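Local coordinates for sesquisabinene B synthase 2 (Santalum album, PDB 6A2A), which probably cyclises farnesyl diphosphate to sesquisabinene B with the help of magnesium or manganese ions, as a member of the plant terpene synthase family, at residues A[59-64]-A[245-250]; A[220-225]-A[533-538]; A[80-85]-A[106-111]. All blocks are in the same frame, centred on the assembly; numbering follows the deposited sequence.

Interaction 1. Residues A[59-64]-A[245-250]; sequences KLADKL and AKLDFN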
loop_
_atom_site.group_PDB
_atom_site.type_symbol
_atom_site.label_atom_id
_atom_site.label_comp_id
_atom_site.label_asym_id
_atom_site.label_seq_id
_atom_site.Cartn_x
_atom_site.Cartn_y
_atom_site.Cartn_z
ATOM N N LYS A 59 -18.431 17.292 16.422
ATOM C CA LYS A 59 -19.204 18.545 16.394
ATOM C C LYS A 59 -18.837 19.389 17.633
ATOM O O LYS A 59 -18.632 20.574 17.516
ATOM C CB LYS A 59 -20.692 18.185 16.247
ATOM C CG LYS A 59 -21.699 19.309 16.443
ATOM C CD LYS A 59 -22.133 20.006 15.162
ATOM C CE LYS A 59 -22.102 21.518 15.276
ATOM N NZ LYS A 59 -20.762 22.010 15.687
ATOM N N LEU A 60 -18.672 18.767 18.793
ATOM C CA LEU A 60 -18.230 19.475 19.988
ATOM C C LEU A 60 -16.838 20.090 19.762
ATOM O O LEU A 60 -16.562 21.221 20.206
ATOM C CB LEU A 60 -18.233 18.488 21.152
ATOM C CG LEU A 60 -17.771 19.023 22.505
ATOM C CD1 LEU A 60 -18.679 20.137 23.027
ATOM C CD2 LEU A 60 -17.706 17.883 23.507
ATOM N N ALA A 61 -15.964 19.381 19.040
ATOM C CA ALA A 61 -14.616 19.918 18.765
ATOM C C ALA A 61 -14.684 21.205 17.930
ATOM O O ALA A 61 -13.972 22.170 18.204
ATOM C CB ALA A 61 -13.779 18.855 18.076
ATOM N N ASP A 62 -15.515 21.228 16.896
ATOM C CA ASP A 62 -15.639 22.464 16.083
ATOM C C ASP A 62 -16.184 23.622 16.942
ATOM O O ASP A 62 -15.745 24.766 16.799
ATOM C CB ASP A 62 -16.536 22.247 14.871
ATOM C CG ASP A 62 -16.102 21.039 14.032
ATOM O OD1 ASP A 62 -15.071 21.135 13.343
ATOM O OD2 ASP A 62 -16.789 19.990 14.079
ATOM N N LYS A 63 -17.100 23.287 17.848
ATOM C CA LYS A 63 -17.746 24.285 18.701
ATOM C C LYS A 63 -16.712 24.814 19.689
ATOM O O LYS A 63 -16.552 26.007 19.824
ATOM C CB LYS A 63 -18.956 23.719 19.447
ATOM C CG LYS A 63 -19.659 24.709 20.378
ATOM C CD LYS A 63 -20.942 24.178 20.998
ATOM C CE LYS A 63 -20.975 24.292 22.508
ATOM N NZ LYS A 63 -21.145 22.956 23.130
ATOM N N LEU A 64 -15.993 23.909 20.332
ATOM C CA LEU A 64 -14.973 24.335 21.277
ATOM C C LEU A 64 -13.828 25.070 20.572
ATOM O O LEU A 64 -13.251 25.968 21.183
ATOM C CB LEU A 64 -14.475 23.127 22.066
ATOM C CG LEU A 64 -15.461 22.523 23.056
ATOM C CD1 LEU A 64 -14.736 21.554 23.970
ATOM C CD2 LEU A 64 -16.185 23.583 23.882
ATOM N N ALA A 245 -8.355 20.689 24.146
ATOM C CA ALA A 245 -7.015 20.068 24.043
ATOM C C ALA A 245 -7.105 18.541 24.050
ATOM O O ALA A 245 -6.466 17.859 23.213
ATOM C CB ALA A 245 -6.105 20.553 25.151
ATOM N N LYS A 246 -7.952 17.997 24.910
ATOM C CA LYS A 246 -8.150 16.556 24.977
ATOM C C LYS A 246 -8.887 16.045 23.740
ATOM O O LYS A 246 -8.580 14.965 23.207
ATOM C CB LYS A 246 -8.919 16.179 26.246
ATOM C CG LYS A 246 -8.185 16.504 27.541
ATOM C CD LYS A 246 -8.939 16.040 28.767
ATOM C CE LYS A 246 -8.158 16.276 30.034
ATOM N NZ LYS A 246 -8.972 15.923 31.221
ATOM N N LEU A 247 -9.885 16.794 23.265
ATOM C CA LEU A 247 -10.672 16.356 22.146
ATOM C C LEU A 247 -9.829 16.350 20.857
ATOM O O LEU A 247 -9.881 15.396 20.065
ATOM C CB LEU A 247 -11.862 17.325 22.035
ATOM C CG LEU A 247 -13.154 16.840 21.391
ATOM C CD1 LEU A 247 -13.656 15.551 22.000
ATOM C CD2 LEU A 247 -14.224 17.912 21.553
ATOM N N ASP A 248 -9.161 17.455 20.603
ATOM C CA ASP A 248 -8.294 17.605 19.438
ATOM C C ASP A 248 -7.181 16.565 19.506
ATOM O O ASP A 248 -6.840 15.998 18.465
ATOM C CB ASP A 248 -7.730 18.973 19.316
ATOM C CG ASP A 248 -7.071 19.221 17.960
ATOM O OD1 ASP A 248 -7.801 19.315 16.946
ATOM O OD2 ASP A 248 -5.809 19.224 17.932
ATOM N N PHE A 249 -6.656 16.301 20.697
ATOM C CA PHE A 249 -5.640 15.263 20.833
ATOM C C PHE A 249 -6.170 13.940 20.306
ATOM O O PHE A 249 -5.538 13.303 19.454
ATOM C CB PHE A 249 -5.176 15.078 22.269
ATOM C CG PHE A 249 -3.904 14.279 22.334
ATOM C CD1 PHE A 249 -3.941 12.901 22.333
ATOM C CD2 PHE A 249 -2.675 14.908 22.274
ATOM C CE1 PHE A 249 -2.770 12.169 22.295
ATOM C CE2 PHE A 249 -1.508 14.168 22.276
ATOM C CZ PHE A 249 -1.560 12.812 22.262
ATOM N N ASN A 250 -7.345 13.526 20.782
ATOM C CA ASN A 250 -7.908 12.267 20.348
ATOM C C ASN A 250 -8.206 12.266 18.838
ATOM O O ASN A 250 -8.047 11.200 18.192
ATOM C CB ASN A 250 -9.152 11.896 21.157
ATOM C CG ASN A 250 -8.864 11.468 22.573
ATOM O OD1 ASN A 250 -7.705 11.348 23.007
ATOM N ND2 ASN A 250 -9.930 11.257 23.328
#
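Leu-247 points toward the helix of Ala-61, and nearly all of the contact is made by one of its methyl groups. That methyl, CD2, lies 3.6 Å from Ala-61 CB and even nearer to the main chain, 3.4 Å from Ala-61 N. It therefore rests on the helix backbone beside the alanine as well as on the alanine's own methyl. Swinging CG away from the backbone N (chi1 -154°) extends the branched end of Leu-247 out of its own helix and into this position. A small residue suits the receiving side, because Ala-61 has nothing beyond CB to hold the leucine off, and the two CA atoms come within 6.3 Å of each other.

Leu-60 meets the same methyl from the position just before Ala-61. Its side chain and that of Leu-247 cross at about a right angle, with Leu-60 CG 3.8 Å from Leu-247 CD2, and its own CD2 approaches as well. One turn further on, Leu-64 makes a looser approach, its CD1 4.4 Å from Leu-247 CD2. Three apolar residues thus gather round a single leucine branch, in a packing of two helices of the all-helical plant terpene synthase fold. Segment 59-64 of helix 55-73, in the N-terminal domain, and segment 245-250 of helix 239-270 run with N-to-C directions 130° apart, their axes 9.8 Å apart at closest. The chain's C-terminal tail reaches the same place, Leu-563 touching Leu-247 and Glu-565 touching Leu-60. The side chains that meet are all apolar, as befits a leucine buried between helices, and the polar neighbours look to other partners: the carboxylate of Asp-248 is held by Tyr-95 OH and Gln-96 NE2, while Asn-250 OD1 accepts a bond from Ile-561 N in that tail.

Interaction 2. Residues A[220-225]-A[533-538]; sequences IRYEAR and HFFYQY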
loop_
_atom_site.group_PDB
_atom_site.type_symbol
_atom_site.label_atom_id
_atom_site.label_comp_id
_atom_site.label_asym_id
_atom_site.label_seq_id
_atom_site.Cartn_x
_atom_site.Cartn_y
_atom_site.Cartn_z
ATOM N N ILE A 220 6.795 18.799 19.877
ATOM C CA ILE A 220 5.412 19.386 20.092
ATOM C C ILE A 220 4.444 18.297 20.565
ATOM O O ILE A 220 3.776 18.488 21.569
ATOM C CB ILE A 220 4.858 20.079 18.849
ATOM C CG1 ILE A 220 5.778 21.230 18.458
ATOM C CG2 ILE A 220 3.462 20.618 19.096
ATOM C CD1 ILE A 220 5.551 21.736 17.030
ATOM N N ARG A 221 4.417 17.158 19.902
ATOM C CA ARG A 221 3.302 16.231 20.059
ATOM C C ARG A 221 3.417 15.482 21.381
ATOM O O ARG A 221 2.398 15.312 22.084
ATOM C CB ARG A 221 3.207 15.231 18.906
ATOM C CG ARG A 221 1.982 14.325 19.001
ATOM C CD ARG A 221 0.695 15.138 18.956
ATOM N NE ARG A 221 -0.432 14.214 18.917
ATOM C CZ ARG A 221 -1.723 14.563 18.969
ATOM N NH1 ARG A 221 -2.077 15.855 19.009
ATOM N NH2 ARG A 221 -2.628 13.600 19.017
ATOM N N TYR A 222 4.616 15.029 21.727
ATOM C CA TYR A 222 4.799 14.307 22.977
ATOM C C TYR A 222 4.703 15.275 24.160
ATOM O O TYR A 222 4.224 14.860 25.216
ATOM C CB TYR A 222 6.105 13.521 23.005
ATOM C CG TYR A 222 6.135 12.402 22.005
ATOM C CD1 TYR A 222 6.574 12.617 20.698
ATOM C CD2 TYR A 222 5.726 11.122 22.331
ATOM C CE1 TYR A 222 6.537 11.608 19.746
ATOM C CE2 TYR A 222 5.707 10.107 21.390
ATOM C CZ TYR A 222 6.117 10.347 20.091
ATOM O OH TYR A 222 6.125 9.369 19.132
ATOM N N GLU A 223 5.128 16.535 23.974
ATOM C CA GLU A 223 4.951 17.545 25.033
ATOM C C GLU A 223 3.455 17.798 25.260
ATOM O O GLU A 223 3.049 18.031 26.430
ATOM C CB GLU A 223 5.668 18.858 24.682
ATOM C CG GLU A 223 5.604 19.899 25.801
ATOM C CD GLU A 223 6.228 19.506 27.128
ATOM O OE1 GLU A 223 6.913 18.438 27.266
ATOM O OE2 GLU A 223 5.912 20.263 28.141
ATOM N N ALA A 224 2.677 17.790 24.214
ATOM C CA ALA A 224 1.238 18.078 24.335
ATOM C C ALA A 224 0.584 17.049 25.271
ATOM O O ALA A 224 -0.238 17.419 26.145
ATOM C CB ALA A 224 0.565 18.109 23.007
ATOM N N ARG A 225 0.920 15.792 25.086
ATOM C CA ARG A 225 0.282 14.776 25.919
ATOM C C ARG A 225 0.703 14.894 27.387
ATOM O O ARG A 225 -0.134 14.648 28.284
ATOM C CB ARG A 225 0.635 13.362 25.458
ATOM C CG ARG A 225 -0.123 12.280 26.216
ATOM C CD ARG A 225 -1.612 12.353 25.984
ATOM N NE ARG A 225 -2.315 11.448 26.931
ATOM C CZ ARG A 225 -2.683 11.759 28.177
ATOM N NH1 ARG A 225 -2.341 12.922 28.701
ATOM N NH2 ARG A 225 -3.441 10.915 28.883
ATOM N N HIS A 533 16.586 14.839 20.692
ATOM C CA HIS A 533 16.735 15.091 22.129
ATOM C C HIS A 533 15.780 14.189 22.904
ATOM O O HIS A 533 16.200 13.613 23.942
ATOM C CB HIS A 533 16.371 16.537 22.556
ATOM C CG HIS A 533 17.384 17.586 22.235
ATOM N ND1 HIS A 533 18.615 17.610 22.800
ATOM C CD2 HIS A 533 17.322 18.625 21.383
ATOM C CE1 HIS A 533 19.253 18.667 22.371
ATOM N NE2 HIS A 533 18.507 19.278 21.479
ATOM N N PHE A 534 14.554 14.073 22.404
ATOM C CA PHE A 534 13.523 13.382 23.160
ATOM C C PHE A 534 13.794 11.880 23.180
ATOM O O PHE A 534 13.614 11.219 24.246
ATOM C CB PHE A 534 12.155 13.665 22.570
ATOM C CG PHE A 534 11.043 13.079 23.388
ATOM C CD1 PHE A 534 10.839 13.509 24.685
ATOM C CD2 PHE A 534 10.177 12.189 22.806
ATOM C CE1 PHE A 534 9.759 13.027 25.412
ATOM C CE2 PHE A 534 9.104 11.697 23.537
ATOM C CZ PHE A 534 8.911 12.129 24.827
ATOM N N PHE A 535 14.229 11.335 22.050
ATOM C CA PHE A 535 14.359 9.883 21.914
ATOM C C PHE A 535 15.749 9.366 22.317
ATOM O O PHE A 535 15.948 8.128 22.411
ATOM C CB PHE A 535 13.946 9.424 20.496
ATOM C CG PHE A 535 12.460 9.383 20.316
ATOM C CD1 PHE A 535 11.689 8.466 21.032
ATOM C CD2 PHE A 535 11.816 10.337 19.554
ATOM C CE1 PHE A 535 10.304 8.497 20.946
ATOM C CE2 PHE A 535 10.437 10.358 19.449
ATOM C CZ PHE A 535 9.688 9.419 20.121
ATOM N N TYR A 536 16.730 10.229 22.530
ATOM C CA TYR A 536 18.069 9.790 23.026
ATOM C C TYR A 536 18.434 10.482 24.350
ATOM O O TYR A 536 19.546 10.901 24.564
ATOM C CB TYR A 536 19.076 10.024 21.892
ATOM C CG TYR A 536 18.645 9.375 20.599
ATOM C CD1 TYR A 536 18.594 7.994 20.444
ATOM C CD2 TYR A 536 18.300 10.138 19.505
ATOM C CE1 TYR A 536 18.180 7.413 19.248
ATOM C CE2 TYR A 536 17.878 9.578 18.316
ATOM C CZ TYR A 536 17.775 8.209 18.197
ATOM O OH TYR A 536 17.361 7.697 16.993
ATOM N N GLN A 537 17.481 10.632 25.263
ATOM C CA GLN A 537 17.814 11.174 26.533
ATOM C C GLN A 537 18.869 10.292 27.214
ATOM O O GLN A 537 18.809 9.053 27.173
ATOM C CB GLN A 537 16.559 11.352 27.382
ATOM C CG GLN A 537 15.657 12.432 26.830
ATOM C CD GLN A 537 14.398 12.596 27.635
ATOM O OE1 GLN A 537 14.457 13.074 28.776
ATOM N NE2 GLN A 537 13.267 12.273 27.024
ATOM N N TYR A 538 19.829 10.954 27.869
ATOM C CA TYR A 538 20.965 10.251 28.504
ATOM C C TYR A 538 20.601 9.874 29.943
ATOM O O TYR A 538 20.633 10.737 30.808
ATOM C CB TYR A 538 22.229 11.116 28.445
ATOM C CG TYR A 538 23.450 10.507 29.086
ATOM C CD1 TYR A 538 23.982 9.308 28.629
ATOM C CD2 TYR A 538 24.084 11.132 30.152
ATOM C CE1 TYR A 538 25.104 8.742 29.221
ATOM C CE2 TYR A 538 25.210 10.585 30.750
ATOM C CZ TYR A 538 25.722 9.383 30.284
ATOM O OH TYR A 538 26.834 8.844 30.873
#
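An aromatic cluster of Tyr-222, Phe-534 and Phe-535 joins the first turns of helix 220-232 to the C-terminal end of helix 521-535. Both phenylalanines come at the tyrosine from the same side but present themselves differently. Phe-534 lies obliquely over a face of Tyr-222, the planes 37° apart, and its CE2 presses within 3.4 Å of Tyr-222 CG, at the root of the ring. Phe-535 makes a T-shaped contact near the phenol end: its edge points at the tyrosine face with planes at 90°, and its CZ stands 3.7 Å from Tyr-222 CZ. Phe-535 reaches this spot although its CB does not head for the other helix, because CG is turned anti to the carbonyl carbon (chi1 -78°).

Gln-537 NE2 donates a nearly straight bond of 3.0 Å to Phe-534 O, occupying a carbonyl lone pair where the helix stops. The side chain of Phe-535 is about 8 Å from that of Asn-460, a known magnesium ligand, though this chain has no ion bound. Tyrosine suits its place, offering ring faces for packing while its buried hydroxyl is satisfied by Met-287 O; that bond, with the two differently turned rings, would limit its freedom to rotate.

Interaction 3. Residues A[80-85]-A[106-111]; sequences TKLEFI and VMVSKY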
loop_
_atom_site.group_PDB
_atom_site.type_symbol
_atom_site.label_atom_id
_atom_site.label_comp_id
_atom_site.label_asym_id
_atom_site.label_seq_id
_atom_site.Cartn_x
_atom_site.Cartn_y
_atom_site.Cartn_z
ATOM N N THR A 80 -1.158 38.001 30.924
ATOM C CA THR A 80 -2.139 36.952 30.966
ATOM C C THR A 80 -2.321 36.413 29.542
ATOM O O THR A 80 -2.448 35.234 29.349
ATOM C CB THR A 80 -3.458 37.467 31.580
ATOM O OG1 THR A 80 -3.139 37.900 32.915
ATOM C CG2 THR A 80 -4.530 36.413 31.616
ATOM N N LYS A 81 -2.316 37.291 28.540
ATOM C CA LYS A 81 -2.458 36.835 27.173
ATOM C C LYS A 81 -1.209 36.024 26.774
ATOM O O LYS A 81 -1.365 35.018 26.119
ATOM C CB LYS A 81 -2.688 38.031 26.235
ATOM C CG LYS A 81 -2.892 37.699 24.757
ATOM C CD LYS A 81 -3.997 36.680 24.451
ATOM C CE LYS A 81 -5.408 37.118 24.798
ATOM N NZ LYS A 81 -5.931 38.108 23.838
ATOM N N LEU A 82 -0.022 36.433 27.163
ATOM C CA LEU A 82 1.186 35.631 26.758
ATOM C C LEU A 82 1.087 34.249 27.417
ATOM O O LEU A 82 1.410 33.233 26.831
ATOM C CB LEU A 82 2.468 36.317 27.187
ATOM C CG LEU A 82 2.893 37.570 26.415
ATOM C CD1 LEU A 82 4.205 38.052 26.914
ATOM C CD2 LEU A 82 2.967 37.365 24.908
ATOM N N GLU A 83 0.649 34.217 28.672
ATOM C CA GLU A 83 0.557 32.972 29.380
ATOM C C GLU A 83 -0.466 32.070 28.690
ATOM O O GLU A 83 -0.220 30.853 28.564
ATOM C CB GLU A 83 0.242 33.234 30.873
ATOM C CG GLU A 83 1.412 33.678 31.678
ATOM C CD GLU A 83 1.041 34.170 33.082
ATOM O OE1 GLU A 83 -0.183 34.332 33.332
ATOM O OE2 GLU A 83 1.945 34.387 33.893
ATOM N N PHE A 84 -1.577 32.606 28.166
ATOM C CA PHE A 84 -2.578 31.838 27.577
ATOM C C PHE A 84 -2.080 31.248 26.244
ATOM O O PHE A 84 -2.309 30.054 25.984
ATOM C CB PHE A 84 -3.814 32.695 27.313
ATOM C CG PHE A 84 -5.049 31.930 26.964
ATOM C CD1 PHE A 84 -5.783 31.296 27.946
ATOM C CD2 PHE A 84 -5.496 31.839 25.654
ATOM C CE1 PHE A 84 -6.918 30.578 27.635
ATOM C CE2 PHE A 84 -6.635 31.115 25.351
ATOM C CZ PHE A 84 -7.350 30.492 26.345
ATOM N N ILE A 85 -1.435 32.072 25.423
ATOM C CA ILE A 85 -0.960 31.545 24.106
ATOM C C ILE A 85 0.245 30.603 24.315
ATOM O O ILE A 85 0.441 29.692 23.485
ATOM C CB ILE A 85 -0.656 32.688 23.114
ATOM C CG1 ILE A 85 0.413 33.641 23.631
ATOM C CG2 ILE A 85 -1.929 33.430 22.727
ATOM C CD1 ILE A 85 1.055 34.486 22.564
ATOM N N VAL A 106 1.666 39.880 18.265
ATOM C CA VAL A 106 1.930 41.207 17.653
ATOM C C VAL A 106 1.315 42.311 18.541
ATOM O O VAL A 106 2.012 43.251 18.941
ATOM C CB VAL A 106 1.375 41.268 16.217
ATOM C CG1 VAL A 106 1.409 42.688 15.667
ATOM C CG2 VAL A 106 2.123 40.327 15.275
ATOM N N MET A 107 0.046 42.163 18.829
ATOM C CA MET A 107 -0.694 43.046 19.820
ATOM C C MET A 107 0.146 43.265 21.080
ATOM O O MET A 107 0.475 44.416 21.452
ATOM C CB MET A 107 -2.027 42.416 20.229
ATOM C CG MET A 107 -3.208 42.790 19.338
ATOM S SD MET A 107 -4.197 44.158 20.000
ATOM C CE MET A 107 -4.407 45.155 18.522
ATOM N N VAL A 108 0.577 42.185 21.749
ATOM C CA VAL A 108 1.390 42.367 22.917
ATOM C C VAL A 108 2.672 43.125 22.538
ATOM O O VAL A 108 3.193 43.911 23.366
ATOM C CB VAL A 108 1.682 41.037 23.657
ATOM C CG1 VAL A 108 2.645 41.210 24.798
ATOM C CG2 VAL A 108 0.415 40.390 24.161
ATOM N N SER A 109 3.225 42.945 21.320
ATOM C CA SER A 109 4.491 43.637 21.068
ATOM C C SER A 109 4.222 45.153 20.935
ATOM O O SER A 109 5.141 45.927 21.102
ATOM C CB SER A 109 5.250 43.088 19.864
ATOM O OG SER A 109 4.617 43.467 18.662
ATOM N N LYS A 110 2.981 45.520 20.684
ATOM C CA LYS A 110 2.538 46.927 20.424
ATOM C C LYS A 110 1.954 47.591 21.687
ATOM O O LYS A 110 1.650 48.787 21.677
ATOM C CB LYS A 110 1.457 46.931 19.335
ATOM C CG LYS A 110 1.925 46.633 17.912
ATOM C CD LYS A 110 3.406 46.851 17.702
ATOM C CE LYS A 110 3.744 47.586 16.422
ATOM N NZ LYS A 110 4.052 46.660 15.306
ATOM N N TYR A 111 1.711 46.828 22.752
ATOM C CA TYR A 111 1.249 47.391 24.027
ATOM C C TYR A 111 2.260 48.438 24.489
ATOM O O TYR A 111 3.438 48.158 24.641
ATOM C CB TYR A 111 1.105 46.273 25.057
ATOM C CG TYR A 111 0.332 46.633 26.292
ATOM C CD1 TYR A 111 0.964 47.181 27.392
ATOM C CD2 TYR A 111 -1.022 46.360 26.382
ATOM C CE1 TYR A 111 0.255 47.501 28.538
ATOM C CE2 TYR A 111 -1.737 46.663 27.523
ATOM C CZ TYR A 111 -1.102 47.231 28.609
ATOM O OH TYR A 111 -1.834 47.517 29.737
#
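Leu-82 and Val-108 meet inside a helical hairpin of the N-terminal terpene synthase domain, in which helix 98-110 runs back roughly antiparallel to helix 78-90. In the returning segment, Val-106 contributes its carbonyl, whose oxygen is used again three residues on.

Val-108 is the residue that makes the contact. Its CB points at the other helix and its two methyls divide the work. CG1, set anti to the backbone N (chi1 174°), sits against the forked end of Leu-82, near both of its methyls, and lies 3.9 Å from Leu-82 CD2. Val-108 CG2 lies 4.0 Å from Leu-82 CD2. The same Val-108 CG2 reaches as far as Lys-81 CG, 4.3 Å away. A beta-branched valine suits a place where both prongs find hydrocarbon, and Trp-116 touches both it and Leu-82. Lys-81 serves here as a short apolar stem: its chain then folds round so that the buried NZ can give hydrogen bonds to Ile-72 O and Gln-74 O, near the end of helix 55-73.

Next comes Ser-109, on the helix's last turn. Its hydroxyl curls back and donates to Val-106 O over 2.6 Å, in the carbonyl plane. Tyr-111 has left the helix; its ring meets that of Trp-116, the planes about 85° apart, while Tyr-111 N still makes a weak hydrogen bond of 3.0 Å to Met-107 O.

All three contacts are buried helix-to-helix joints, but they differ in depth and chemistry. The centre of interaction 2 is about 7 Å from the centre of the chain, those of interactions 1 and 3 about 25 and 27 Å; interaction 2 is aromatic, the others aliphatic and farther from the known metal ligands. Interactions 1 and 2 touch directly through the successive helices 220-232 and 239-270: Phe-249 O accepts a probable hydrogen bond from Arg-221 NH2, 3.0 Å long, and Arg-225 CD packs against Phe-249 CZ. Interaction 3 does not touch either, yet its helix 78-90 follows helix 55-73 of interaction 1. It closes a local hairpin, nested within the much longer loop that interaction 1 closes.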